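Local coordinates for protein LamCAT (Aquimarina, PDB 6JHJ) that probably hydrolyses laminarin, a beta-1,3-glucan, as a family 16 glycoside hydrolase; the form described here is an engineered mutant, at residues F99-D104 and G115-M120; G103-S108 and F193-F198; Q136-T141 and G186-S191; D165-K170 and S182-V187. All coordinates share one frame; numbering follows the deposited sequence.

Contact 1: residues F99-D104 and G115-M120; sequences FWMLGD and GAIDIM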
# COMPACT_ATOMS: atom_id res chain seq x y z
N PHE A 99 0.23 -1.61 1.41
CA PHE A 99 -0.76 -0.75 2.04
C PHE A 99 -0.07 0.60 1.99
O PHE A 99 1.01 0.74 2.57
CB PHE A 99 -1.03 -1.21 3.46
CG PHE A 99 -1.80 -0.21 4.31
CD1 PHE A 99 -2.93 0.45 3.80
CD2 PHE A 99 -1.48 -0.01 5.62
CE1 PHE A 99 -3.67 1.30 4.60
CE2 PHE A 99 -2.25 0.86 6.40
CZ PHE A 99 -3.32 1.52 5.89
N TRP A 100 -0.62 1.56 1.26
CA TRP A 100 0.12 2.75 0.96
C TRP A 100 -0.76 3.88 0.57
O TRP A 100 -2.02 3.76 0.56
CB TRP A 100 1.12 2.44 -0.15
CG TRP A 100 0.65 1.88 -1.45
CD1 TRP A 100 0.01 0.71 -1.66
CD2 TRP A 100 0.93 2.41 -2.76
NE1 TRP A 100 -0.12 0.47 -3.00
CE2 TRP A 100 0.41 1.52 -3.70
CE3 TRP A 100 1.55 3.56 -3.22
CZ2 TRP A 100 0.55 1.72 -5.08
CZ3 TRP A 100 1.68 3.77 -4.57
CH2 TRP A 100 1.16 2.87 -5.49
N MET A 101 -0.14 5.02 0.30
CA MET A 101 -0.85 6.26 -0.05
C MET A 101 -0.16 6.98 -1.20
O MET A 101 1.08 6.93 -1.28
CB MET A 101 -0.93 7.19 1.16
CG MET A 101 -1.38 6.50 2.41
SD MET A 101 -1.65 7.71 3.77
CE MET A 101 -3.25 8.42 3.33
N LEU A 102 -0.93 7.69 -1.99
CA LEU A 102 -0.45 8.58 -3.05
C LEU A 102 -1.05 9.98 -2.92
O LEU A 102 -2.19 10.14 -2.52
CB LEU A 102 -0.81 8.04 -4.43
CG LEU A 102 0.01 6.89 -4.98
CD1 LEU A 102 -0.66 6.18 -6.14
CD2 LEU A 102 1.39 7.37 -5.36
N GLY A 103 -0.33 10.97 -3.37
CA GLY A 103 -0.84 12.35 -3.36
C GLY A 103 -2.01 12.46 -4.36
O GLY A 103 -1.93 11.96 -5.49
N ASP A 104 -3.09 13.08 -3.94
CA ASP A 104 -4.22 13.44 -4.80
C ASP A 104 -3.76 14.16 -6.06
O ASP A 104 -4.40 14.01 -7.10
CB ASP A 104 -5.13 14.43 -4.10
CG ASP A 104 -6.17 13.78 -3.25
OD1 ASP A 104 -6.33 12.55 -3.25
OD2 ASP A 104 -6.88 14.55 -2.58
N GLY A 115 4.29 12.20 -4.56
CA GLY A 115 4.65 11.55 -3.31
C GLY A 115 3.91 10.23 -3.12
O GLY A 115 2.73 10.09 -3.53
N ALA A 116 4.55 9.29 -2.44
CA ALA A 116 3.91 8.11 -1.96
C ALA A 116 4.38 7.82 -0.55
O ALA A 116 5.60 7.96 -0.28
CB ALA A 116 4.23 6.91 -2.87
N ILE A 117 3.49 7.35 0.30
CA ILE A 117 3.85 6.90 1.63
C ILE A 117 3.49 5.42 1.67
O ILE A 117 2.28 5.08 1.67
CB ILE A 117 3.06 7.62 2.77
CG1 ILE A 117 3.07 9.11 2.59
CG2 ILE A 117 3.67 7.16 4.14
CD1 ILE A 117 2.20 9.84 3.57
N ASP A 118 4.49 4.53 1.65
CA ASP A 118 4.23 3.12 1.78
C ASP A 118 4.18 2.78 3.27
O ASP A 118 5.23 2.82 3.96
CB ASP A 118 5.32 2.31 1.11
CG ASP A 118 5.38 2.53 -0.42
OD1 ASP A 118 4.41 2.32 -1.11
OD2 ASP A 118 6.39 2.85 -0.93
N ILE A 119 3.01 2.43 3.79
CA ILE A 119 2.83 2.15 5.17
C ILE A 119 3.25 0.74 5.48
O ILE A 119 3.87 0.48 6.53
CB ILE A 119 1.37 2.35 5.56
CG1 ILE A 119 0.93 3.81 5.34
CG2 ILE A 119 1.16 1.95 7.03
CD1 ILE A 119 -0.57 4.00 5.34
N MET A 120 3.00 -0.14 4.53
CA MET A 120 3.50 -1.54 4.61
C MET A 120 3.78 -2.07 3.23
O MET A 120 2.96 -1.92 2.38
CB MET A 120 2.47 -2.48 5.24
CG MET A 120 2.93 -3.88 5.46
SD MET A 120 3.00 -4.89 3.93
CE MET A 120 1.28 -4.94 3.49

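Contact 2: residues G103-S108 and F193-F198; sequences GDNISS and FHNNFF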
# COMPACT_ATOMS: atom_id res chain seq x y z
N GLY A 103 -0.33 10.97 -3.37
CA GLY A 103 -0.84 12.35 -3.36
C GLY A 103 -2.01 12.46 -4.36
O GLY A 103 -1.93 11.96 -5.49
N ASP A 104 -3.09 13.08 -3.94
CA ASP A 104 -4.22 13.44 -4.80
C ASP A 104 -3.76 14.16 -6.06
O ASP A 104 -4.40 14.01 -7.10
CB ASP A 104 -5.13 14.43 -4.10
CG ASP A 104 -6.17 13.78 -3.25
OD1 ASP A 104 -6.33 12.55 -3.25
OD2 ASP A 104 -6.88 14.55 -2.58
N ASN A 105 -2.65 14.90 -6.01
CA ASN A 105 -2.24 15.69 -7.17
C ASN A 105 -1.55 14.84 -8.21
O ASN A 105 -1.08 15.34 -9.21
CB ASN A 105 -1.41 16.89 -6.74
CG ASN A 105 -0.08 16.51 -6.10
OD1 ASN A 105 0.30 15.31 -5.99
ND2 ASN A 105 0.62 17.50 -5.65
N ILE A 106 -1.55 13.51 -8.07
CA ILE A 106 -0.95 12.70 -9.07
C ILE A 106 -1.58 13.00 -10.43
O ILE A 106 -0.89 12.86 -11.44
CB ILE A 106 -1.09 11.19 -8.74
CG1 ILE A 106 -0.31 10.35 -9.71
CG2 ILE A 106 -2.56 10.76 -8.64
CD1 ILE A 106 -0.24 8.90 -9.27
N SER A 107 -2.86 13.31 -10.45
CA SER A 107 -3.58 13.60 -11.69
C SER A 107 -2.98 14.79 -12.46
O SER A 107 -3.04 14.78 -13.66
CB SER A 107 -5.07 13.81 -11.42
OG SER A 107 -5.25 14.88 -10.51
N SER A 108 -2.37 15.76 -11.77
CA SER A 108 -1.73 16.92 -12.39
C SER A 108 -0.21 16.88 -12.41
O SER A 108 0.35 17.46 -13.31
CB SER A 108 -2.20 18.19 -11.72
OG SER A 108 -1.81 18.31 -10.37
N PHE A 193 4.47 16.23 0.77
CA PHE A 193 3.83 15.47 1.88
C PHE A 193 2.99 16.38 2.74
O PHE A 193 2.51 15.99 3.79
CB PHE A 193 4.89 14.70 2.70
CG PHE A 193 5.54 13.60 1.89
CD1 PHE A 193 4.85 12.44 1.62
CD2 PHE A 193 6.77 13.76 1.35
CE1 PHE A 193 5.40 11.45 0.84
CE2 PHE A 193 7.35 12.77 0.57
CZ PHE A 193 6.65 11.61 0.30
N HIS A 194 2.83 17.64 2.31
CA HIS A 194 1.94 18.60 2.95
C HIS A 194 0.69 18.85 2.11
O HIS A 194 0.16 19.94 2.10
CB HIS A 194 2.68 19.92 3.20
CG HIS A 194 3.82 19.72 4.10
ND1 HIS A 194 3.68 19.60 5.45
CD2 HIS A 194 5.11 19.49 3.82
CE1 HIS A 194 4.86 19.34 5.97
NE2 HIS A 194 5.74 19.25 5.00
N ASN A 195 0.22 17.81 1.42
CA ASN A 195 -0.99 17.83 0.56
C ASN A 195 -1.88 16.65 0.95
O ASN A 195 -1.48 15.82 1.82
CB ASN A 195 -0.58 17.63 -0.89
CG ASN A 195 0.18 18.79 -1.46
OD1 ASN A 195 0.03 19.92 -1.01
ND2 ASN A 195 1.01 18.52 -2.46
N ASN A 196 -3.10 16.53 0.39
CA ASN A 196 -3.95 15.39 0.68
C ASN A 196 -3.45 14.14 -0.07
O ASN A 196 -2.99 14.23 -1.19
CB ASN A 196 -5.41 15.63 0.25
CG ASN A 196 -5.97 16.93 0.77
OD1 ASN A 196 -5.72 17.31 1.85
ND2 ASN A 196 -6.54 17.72 -0.13
N PHE A 197 -3.54 13.00 0.58
CA PHE A 197 -3.21 11.71 -0.00
C PHE A 197 -4.39 10.77 0.18
O PHE A 197 -5.12 10.86 1.20
CB PHE A 197 -2.03 11.07 0.77
CG PHE A 197 -0.68 11.62 0.40
CD1 PHE A 197 -0.38 12.94 0.60
CD2 PHE A 197 0.28 10.81 -0.08
CE1 PHE A 197 0.88 13.45 0.19
CE2 PHE A 197 1.54 11.26 -0.44
CZ PHE A 197 1.84 12.58 -0.28
N PHE A 198 -4.54 9.85 -0.75
CA PHE A 198 -5.52 8.77 -0.72
C PHE A 198 -4.83 7.43 -0.43
O PHE A 198 -3.61 7.36 -0.55
CB PHE A 198 -6.33 8.71 -1.98
CG PHE A 198 -5.58 8.42 -3.21
CD1 PHE A 198 -5.35 7.11 -3.65
CD2 PHE A 198 -5.12 9.45 -4.01
CE1 PHE A 198 -4.67 6.90 -4.83
CE2 PHE A 198 -4.46 9.22 -5.17
CZ PHE A 198 -4.19 7.95 -5.60
O HOH W 1 -7.18 17.15 -2.85
O HOH W 2 -1.65 15.73 -3.24

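Contact 3: residues Q136-T141 and G186-S191; sequences QDHNNT and GVNGTS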
# COMPACT_ATOMS: atom_id res chain seq x y z
N GLN A 136 9.97 13.43 -5.38
CA GLN A 136 10.96 14.15 -6.21
C GLN A 136 11.55 15.25 -5.37
O GLN A 136 10.75 16.06 -4.88
CB GLN A 136 10.28 14.77 -7.43
CG GLN A 136 9.80 13.73 -8.41
CD GLN A 136 10.94 13.02 -9.15
OE1 GLN A 136 11.80 13.67 -9.78
NE2 GLN A 136 10.93 11.73 -9.11
N ASP A 137 12.87 15.27 -5.18
CA ASP A 137 13.52 16.14 -4.21
C ASP A 137 13.75 17.57 -4.74
O ASP A 137 13.18 17.94 -5.72
CB ASP A 137 14.81 15.52 -3.63
CG ASP A 137 15.99 15.50 -4.59
OD1 ASP A 137 15.92 16.08 -5.68
OD2 ASP A 137 16.93 14.81 -4.25
N HIS A 138 14.46 18.37 -3.97
CA HIS A 138 14.74 19.79 -4.32
C HIS A 138 15.39 19.89 -5.69
O HIS A 138 15.12 20.87 -6.38
CB HIS A 138 15.48 20.54 -3.19
CG HIS A 138 16.44 19.70 -2.43
ND1 HIS A 138 16.25 18.36 -2.12
CD2 HIS A 138 17.59 20.03 -1.85
CE1 HIS A 138 17.29 17.87 -1.51
NE2 HIS A 138 18.09 18.89 -1.25
N ASN A 139 16.17 18.89 -6.08
CA ASN A 139 16.81 18.91 -7.45
C ASN A 139 15.97 18.21 -8.48
O ASN A 139 16.49 17.90 -9.56
CB ASN A 139 18.21 18.30 -7.37
CG ASN A 139 19.05 18.96 -6.29
OD1 ASN A 139 19.68 18.26 -5.43
ND2 ASN A 139 19.01 20.28 -6.26
N ASN A 140 14.68 17.94 -8.17
CA ASN A 140 13.87 17.13 -9.04
C ASN A 140 14.46 15.77 -9.43
O ASN A 140 14.36 15.34 -10.60
CB ASN A 140 13.47 17.86 -10.30
CG ASN A 140 12.33 17.17 -11.02
OD1 ASN A 140 11.45 16.59 -10.36
ND2 ASN A 140 12.38 17.12 -12.33
N THR A 141 15.04 15.09 -8.45
CA THR A 141 15.51 13.72 -8.68
C THR A 141 14.64 12.82 -7.82
O THR A 141 14.17 13.20 -6.74
CB THR A 141 17.02 13.52 -8.33
OG1 THR A 141 17.19 13.82 -6.98
CG2 THR A 141 17.88 14.53 -9.09
N GLY A 186 9.59 21.03 4.42
CA GLY A 186 9.95 20.41 3.14
C GLY A 186 11.40 20.06 2.99
O GLY A 186 11.89 20.04 1.86
N VAL A 187 12.05 19.68 4.08
CA VAL A 187 13.41 19.27 4.07
C VAL A 187 13.65 18.14 3.03
O VAL A 187 12.81 17.30 2.86
CB VAL A 187 13.89 18.81 5.46
CG1 VAL A 187 13.15 17.60 5.97
CG2 VAL A 187 15.39 18.56 5.48
N ASN A 188 14.79 18.18 2.35
CA ASN A 188 15.10 17.23 1.27
C ASN A 188 13.98 17.23 0.20
O ASN A 188 13.80 16.24 -0.50
CB ASN A 188 15.33 15.82 1.78
CG ASN A 188 16.49 15.67 2.77
OD1 ASN A 188 16.37 15.03 3.86
ND2 ASN A 188 17.54 16.21 2.43
N GLY A 189 13.28 18.34 0.05
CA GLY A 189 12.30 18.55 -1.04
C GLY A 189 11.00 17.80 -0.83
O GLY A 189 10.31 17.51 -1.83
N THR A 190 10.66 17.55 0.43
CA THR A 190 9.46 16.83 0.82
C THR A 190 8.21 17.70 0.90
O THR A 190 7.28 17.38 1.63
CB THR A 190 9.68 16.16 2.19
OG1 THR A 190 10.17 17.12 3.13
CG2 THR A 190 10.58 14.98 2.11
N SER A 191 8.16 18.82 0.17
CA SER A 191 7.00 19.68 0.16
C SER A 191 5.70 18.98 -0.12
O SER A 191 4.69 19.38 0.39
CB SER A 191 7.15 20.82 -0.88
OG SER A 191 7.41 20.26 -2.15

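Contact 4: residues D165-K170 and S182-V187; sequences DASVIK and SIANGV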
# COMPACT_ATOMS: atom_id res chain seq x y z
N ASP A 165 2.28 14.18 10.57
CA ASP A 165 1.96 15.58 10.89
C ASP A 165 2.89 16.50 10.10
O ASP A 165 3.63 16.02 9.25
CB ASP A 165 1.94 15.84 12.38
CG ASP A 165 3.28 15.81 13.02
OD1 ASP A 165 4.33 15.86 12.35
OD2 ASP A 165 3.28 15.72 14.25
N ALA A 166 2.80 17.82 10.31
CA ALA A 166 3.52 18.74 9.49
C ALA A 166 5.03 18.66 9.77
O ALA A 166 5.84 19.28 9.06
CB ALA A 166 2.99 20.21 9.72
N SER A 167 5.44 17.91 10.78
CA SER A 167 6.83 17.78 11.07
C SER A 167 7.45 16.45 10.61
O SER A 167 8.59 16.41 10.19
CB SER A 167 6.99 17.94 12.58
OG SER A 167 8.30 17.63 12.93
N VAL A 168 6.69 15.39 10.70
CA VAL A 168 7.27 14.04 10.60
C VAL A 168 6.26 13.01 10.18
O VAL A 168 5.07 13.16 10.45
CB VAL A 168 7.93 13.70 11.93
CG1 VAL A 168 6.90 13.47 13.01
CG2 VAL A 168 8.83 12.52 11.81
N ILE A 169 6.76 11.93 9.58
CA ILE A 169 5.97 10.67 9.39
C ILE A 169 6.71 9.58 10.19
O ILE A 169 7.93 9.48 10.08
CB ILE A 169 5.91 10.28 7.93
CG1 ILE A 169 5.25 11.37 7.08
CG2 ILE A 169 5.19 8.99 7.74
CD1 ILE A 169 5.45 11.21 5.59
N LYS A 170 5.99 8.82 10.99
CA LYS A 170 6.49 7.74 11.80
C LYS A 170 5.78 6.49 11.41
O LYS A 170 4.59 6.56 11.14
CB LYS A 170 6.24 8.00 13.29
CG LYS A 170 7.01 9.15 13.82
CD LYS A 170 6.64 9.43 15.27
CE LYS A 170 7.30 10.69 15.73
NZ LYS A 170 7.38 10.63 17.22
N SER A 182 11.57 13.08 8.54
CA SER A 182 11.21 14.49 8.67
C SER A 182 10.65 15.02 7.36
O SER A 182 11.20 14.74 6.34
CB SER A 182 12.37 15.31 9.11
OG SER A 182 11.92 16.65 9.29
N ILE A 183 9.57 15.80 7.42
CA ILE A 183 9.05 16.54 6.33
C ILE A 183 8.97 18.04 6.75
O ILE A 183 8.40 18.85 6.01
CB ILE A 183 7.71 16.03 5.84
CG1 ILE A 183 6.64 16.15 6.89
CG2 ILE A 183 7.83 14.56 5.39
CD1 ILE A 183 5.25 15.80 6.39
N ALA A 184 9.52 18.35 7.89
CA ALA A 184 9.44 19.75 8.43
C ALA A 184 10.08 20.67 7.41
O ALA A 184 11.17 20.39 6.95
CB ALA A 184 10.14 19.84 9.75
N ASN A 185 9.39 21.76 7.06
CA ASN A 185 9.86 22.76 6.11
C ASN A 185 10.15 22.18 4.73
O ASN A 185 10.93 22.73 3.98
CB ASN A 185 11.07 23.49 6.65
CG ASN A 185 10.69 24.35 7.82
OD1 ASN A 185 11.24 24.30 8.89
ND2 ASN A 185 9.67 25.08 7.61
N GLY A 186 9.59 21.03 4.42
CA GLY A 186 9.95 20.41 3.14
C GLY A 186 11.40 20.06 2.99
O GLY A 186 11.89 20.04 1.86
N VAL A 187 12.05 19.68 4.08
CA VAL A 187 13.41 19.27 4.07
C VAL A 187 13.65 18.14 3.03
O VAL A 187 12.81 17.30 2.86
CB VAL A 187 13.89 18.81 5.46
CG1 VAL A 187 13.15 17.60 5.97
CG2 VAL A 187 15.39 18.56 5.48
O HOH W 3 10.95 16.99 12.00

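Contact 1: residues F99-D104 and G115-M120
Phe-99 to Gly-103 and Ala-116 to Asp-118 are antiparallel strands, with 171° between their N-to-C directions. They belong to the beta-jelly roll of glycoside hydrolase family 16. A classic beta bulge sits at one end, where Ile-119 and Met-120 both face Phe-99. Phe-99 O accepts from Ile-119 N and Met-120 N, both in its carbonyl plane. The bond from Ile-119 is bent to 133°; that from Met-120 is straighter. Met-101 and Ile-117 exchange two backbone bonds, and Gly-103 N reaches Gly-115 O.

Ala-116, Asp-118 and, after the bulge, Glu-121 fit the family signature E-x-D-x-x-E. Ala-116 stands at its first glutamate, the nucleophile in relatives, so it is probably the engineered residue.

On the face that carries Phe-99, Met-101 and Ile-117, the CG of Phe-99 lies anti to the backbone N (chi1 167°), which sets its ring beside Ile-119. Ile-119 CD1 lies over one ring face, 3.9 Å from the centroid, in a CH-pi contact. Ile-119 CG2 meets Phe-99 CD2 at 3.6 Å. With an alanine at Phe-99, Ile-119 would probably lose this ring, and a gap would open toward Val-83 and Ala-85 of strand 81-88.

On the face of Trp-100 and Asp-118, these two side chains lie side by side, pointing the same way. Asp-118 OD1 is 3.4 Å from Trp-100 CB. The indole NE1 bonds to Asn-202 OD1. Ala-116 CB lies at the indole edge, 4.3 Å from Trp-100 CE3. The same methyl, Ala-116 CB, packs 3.8 Å from Leu-102 CD2.

Contact 2: residues G103-S108 and F193-F198
Gly-103 and Phe-197 form an antiparallel, non-hydrogen-bonded pair at the end of strand 95-103, where the chain leaves its sheet neighbour, strand 197-205, in the beta-jelly roll. A type I turn from Gly-103 to Ile-106 then leads into the short helix 106-109.

Gly-103 CA lies over the centre of the Phe-197 ring, 3.7 Å from the centroid, in a CH-pi contact. Phe-197 also meets Trp-164 edge-to-face. One direct backbone bond joins the segments: Asp-104 N donates to Asn-196 O at 3.0 Å. Water 2 donates to the same Asn-196 O and accepts from Asn-105 N, so the turn is held there both directly and through solvent.

The Asp-104 carboxylate is nearly coplanar with the Phe-198 ring. Its OD1 comes to the ring edge, in plane, 3.4 Å from Phe-198 CD2. Its OD2 bonds to Ser-77 OG and accepts a hydrogen bond from water 1, which in turn accepts from Asn-196 ND2. Ile-106 CG2 also meets the ring edge.

The side chains of Asn-105 and Asn-195 cross at about a right angle, their amide planes 75° apart. Their ND2 atoms, 3.4 Å apart, are both donors; each makes a weak hydrogen bond to Glu-192 OE1.

Contact 3: residues Q136-T141 and G186-S191
Asp-137 and His-138 turn their side chains so that both border Asn-188. The backbone puts Asp-137 CB 3.4 Å from Asn-188 O. With CG between the backbone N and the carbonyl carbon (chi1 73°), the Asp-137 carboxylate turns back into its own loop, toward Asn-139 N and Thr-141 N. In His-138 chi1 is 34°, off a staggered value, and the ring leans toward Asn-188 and Gly-189. His-138 ND1 is 3.4 Å from Asn-188 C, and His-138 CE1 is 3.6 Å from Asn-188 CA. His-138 also touches a crystal neighbour, so the setting of its ring may partly reflect the lattice.

The two loops meet by van der Waals contact, without a direct hydrogen bond. Gln-136 O and Gly-189 O are both acceptors and simply pass near each other. Gly-189 has a positive phi and presses its CA to 3.6 Å from His-138 N. A CB here would clash with the backbone of Asp-137 and His-138, so glycine allows the close approach.

Each loop is shaped from within. Asp-137 OD1 accepts from Asn-139 N at 2.8 Å, which makes an Asx turn. Thr-141 N reaches the same OD1 at 3.1 Å, from the opposite face of the carboxylate. A type I turn runs from Asp-137 to Asn-140. In the partner loop Val-187 O accepts from Thr-190 OG1 at 2.7 Å and from Thr-190 N.

Trp-135 NE1 bonds to Asn-188 O and adds a polar link beside the contact. The arrangement is a surface meeting of the hairpin turn between strands 128-136 and 142-150 with the loop that joins strands 176-182 and 197-205.

Contact 4: residues D165-K170 and S182-V187
Ser-167 O accepts from Ile-183 N at 3.0 Å, the donor standing above the carbonyl plane rather than on a lone pair. This bond lies at the open end of the beta hairpin formed by strands 168-173 and 176-182. Val-168 and Ser-182 are an antiparallel, non-hydrogen-bonded pair there.

Ile-183 carries most of the side-chain contact. Its CG1 lies between the backbone N and the carbonyl carbon (chi1 63°), which sends CD1 across to the other segment, 3.3 Å from Asp-165 O. Its other branch, CG2, meets Ile-169 CD1 at 4.1 Å, the two side chains crossing at about a right angle. If an alanine replaced Ile-183, Ile-169 CD1 would probably lose this neighbour, and a gap is likely to open beside Trp-164 and Phe-193, which the isoleucine also touches.

The next shell sets the two backbones. Asp-165 OD1 accepts from Ser-167 N at 2.8 Å and from Val-168 N at 2.9 Å, so one oxygen holds the turn before strand 168-173. The first of these bonds makes an Asx turn. In the other segment, Ser-182 OG accepts from Ala-184 N in an ST turn. Farther out, His-194 NE2 bonds to Ile-183 O.

Water 3 bridges the segments on the exposed side, 2.9 Å from Ser-167 OG and 2.9 Å from Ser-182 OG.

How the contacts relate
Contacts 1 and 2 share Gly-103 and Asp-104, and their centres are 10 Å apart. Leu-102 O and Phe-198 N, 3.0 Å apart, probably bond and carry strand 95-103 onto strand 197-205. Contacts 3 and 4 share Gly-186 and Val-187, with centres 12 Å apart. The 193-198 segment links the two pairs: Phe-193 CD1 lies 4.2 Å from Ile-169 CD1. Contact 1 also touches contact 4, through Ile-117 CD1 and Ile-169 CD1. Contact 1 holds the probable catalytic motif of the family; contact 3 lies at the surface, its centre about 16 Å from that of contact 1. The Phe-99 side chain is about 13 Å from the calcium ion.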